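Local coordinates for protein galactose-1-phosphate uridylyltransferase (Bacillus cereus, PDB 4QVU) that is of unknown function but has a HIT-like fold, binds zinc and may act as a hexose-1-phosphate uridylyltransferase, at residues Lys91-Leu94 with Asn95-Asn99. Residues are numbered along the deposited sequence; the frame is centred on the assembly and turned at random.
Sequences KHWL and NLQKN
Asn95 N donates to Lys91 O (3.1 Å) and Leu96 N to His92 O (3.2 Å), the i to i+4 bonds of the last turns of helix 79-97. The next bond, Gln97 N to Trp93 O, is weak at 3.4 Å. Asn99 N bonds Leu96 O, an i to i+3 link.

On the inner side, Trp93 and Gln97 lie side by side and point the same way. Their ring and amide planes are 45° apart, and Trp93 NE1 is 4.2 Å from Gln97 NE2. With CG anti to the backbone N (chi1 -161°) and a bend at chi2, the Gln97 amide comes beside the indole. Both side chains reach strand 104-111: Trp93 NE1 donates to Val105 O, and Gln97 OE1 accepts from Val105 N. Leu94 CD2 sits over one face of the indole, toward its rim.

On the outer side, the Asn95 amide crosses the start of the Lys91 chain, with ND2 3.4 Å from Lys91 CG. Lys98 runs back past Leu94 O, its CG 3.4 Å away.

This end of helix 79-97 is thus amphipathic. Exposed lysines and Asn95 line the outside, while Trp93 and Gln97 tie it to strand 104-111 of the antiparallel sheet in this HIT-like fold.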
loop_
_atom_site.group_PDB
_atom_site.type_symbol
_atom_site.label_atom_id
_atom_site.label_comp_id
_atom_site.label_asym_id
_atom_site.label_seq_id
_atom_site.Cartn_x
_atom_site.Cartn_y
_atom_site.Cartn_z
ATOM N N LYS A 91 5.340 -26.906 -20.426
ATOM C CA LYS A 91 6.457 -27.507 -21.177
ATOM C C LYS A 91 7.021 -26.529 -22.216
ATOM O O LYS A 91 8.230 -26.324 -22.249
ATOM C CB LYS A 91 6.028 -28.823 -21.877
ATOM C CG LYS A 91 7.161 -29.534 -22.643
ATOM C CD LYS A 91 6.794 -30.891 -23.280
ATOM C CE LYS A 91 6.170 -30.845 -24.661
ATOM N NZ LYS A 91 4.731 -30.472 -24.638
ATOM N N HIS A 92 6.155 -25.914 -23.035
ATOM C CA HIS A 92 6.604 -25.008 -24.088
ATOM C C HIS A 92 7.072 -23.670 -23.518
ATOM O O HIS A 92 7.981 -23.075 -24.092
ATOM C CB HIS A 92 5.513 -24.808 -25.139
ATOM C CG HIS A 92 5.289 -26.066 -25.924
ATOM N ND1 HIS A 92 6.263 -26.566 -26.778
ATOM C CD2 HIS A 92 4.243 -26.924 -25.911
ATOM C CE1 HIS A 92 5.772 -27.693 -27.259
ATOM N NE2 HIS A 92 4.556 -27.942 -26.778
ATOM N N TRP A 93 6.512 -23.233 -22.376
ATOM C CA TRP A 93 6.916 -22.013 -21.685
ATOM C C TRP A 93 8.342 -22.158 -21.136
ATOM O O TRP A 93 9.186 -21.286 -21.367
ATOM C CB TRP A 93 5.918 -21.703 -20.549
ATOM C CG TRP A 93 6.394 -20.785 -19.452
ATOM C CD1 TRP A 93 6.881 -19.517 -19.592
ATOM C CD2 TRP A 93 6.214 -20.988 -18.039
ATOM N NE1 TRP A 93 7.132 -18.966 -18.355
ATOM C CE2 TRP A 93 6.695 -19.828 -17.385
ATOM C CE3 TRP A 93 5.708 -22.047 -17.258
ATOM C CZ2 TRP A 93 6.696 -19.702 -15.988
ATOM C CZ3 TRP A 93 5.711 -21.919 -15.876
ATOM C CH2 TRP A 93 6.196 -20.756 -15.256
ATOM N N LEU A 94 8.604 -23.260 -20.429
ATOM C CA LEU A 94 9.878 -23.488 -19.775
ATOM C C LEU A 94 10.975 -23.801 -20.790
ATOM O O LEU A 94 12.096 -23.335 -20.589
ATOM C CB LEU A 94 9.770 -24.604 -18.716
ATOM C CG LEU A 94 8.871 -24.283 -17.499
ATOM C CD1 LEU A 94 8.829 -25.413 -16.542
ATOM C CD2 LEU A 94 9.319 -23.026 -16.763
ATOM N N ASN A 95 10.660 -24.516 -21.890
ATOM C CA ASN A 95 11.651 -24.842 -22.919
ATOM C C ASN A 95 12.046 -23.619 -23.740
ATOM O O ASN A 95 13.203 -23.545 -24.151
ATOM C CB ASN A 95 11.157 -25.940 -23.856
ATOM C CG ASN A 95 11.153 -27.312 -23.237
ATOM O OD1 ASN A 95 12.080 -27.715 -22.520
ATOM N ND2 ASN A 95 10.134 -28.084 -23.558
ATOM N N LEU A 96 11.108 -22.667 -23.979
ATOM C CA LEU A 96 11.399 -21.451 -24.755
ATOM C C LEU A 96 12.340 -20.517 -23.965
ATOM O O LEU A 96 13.146 -19.819 -24.578
ATOM C CB LEU A 96 10.111 -20.700 -25.156
ATOM C CG LEU A 96 10.244 -19.602 -26.239
ATOM C CD1 LEU A 96 10.446 -20.202 -27.631
ATOM C CD2 LEU A 96 9.021 -18.702 -26.261
ATOM N N GLN A 97 12.262 -20.536 -22.612
ATOM C CA GLN A 97 13.100 -19.718 -21.730
ATOM C C GLN A 97 14.571 -20.182 -21.789
ATOM O O GLN A 97 15.476 -19.369 -21.580
ATOM C CB GLN A 97 12.563 -19.777 -20.297
ATOM C CG GLN A 97 13.049 -18.632 -19.407
ATOM C CD GLN A 97 12.049 -18.216 -18.349
ATOM O OE1 GLN A 97 11.921 -17.035 -18.039
ATOM N NE2 GLN A 97 11.272 -19.153 -17.808
ATOM N N LYS A 98 14.798 -21.472 -22.137
ATOM C CA LYS A 98 16.116 -22.101 -22.279
ATOM C C LYS A 98 16.847 -21.547 -23.517
ATOM O O LYS A 98 18.075 -21.641 -23.600
ATOM C CB LYS A 98 15.985 -23.631 -22.366
ATOM C CG LYS A 98 15.306 -24.249 -21.146
ATOM C CD LYS A 98 15.118 -25.753 -21.276
ATOM C CE LYS A 98 14.264 -26.329 -20.167
ATOM N NZ LYS A 98 14.862 -26.133 -18.818
ATOM N N ASN A 99 16.086 -20.965 -24.467
ATOM C CA ASN A 99 16.611 -20.304 -25.656
ATOM C C ASN A 99 17.301 -19.014 -25.187
ATOM O O ASN A 99 16.651 -18.140 -24.606
ATOM C CB ASN A 99 15.469 -20.060 -26.665
ATOM C CG ASN A 99 15.775 -19.263 -27.914
ATOM O OD1 ASN A 99 16.655 -18.400 -27.957
ATOM N ND2 ASN A 99 14.956 -19.455 -28.936
#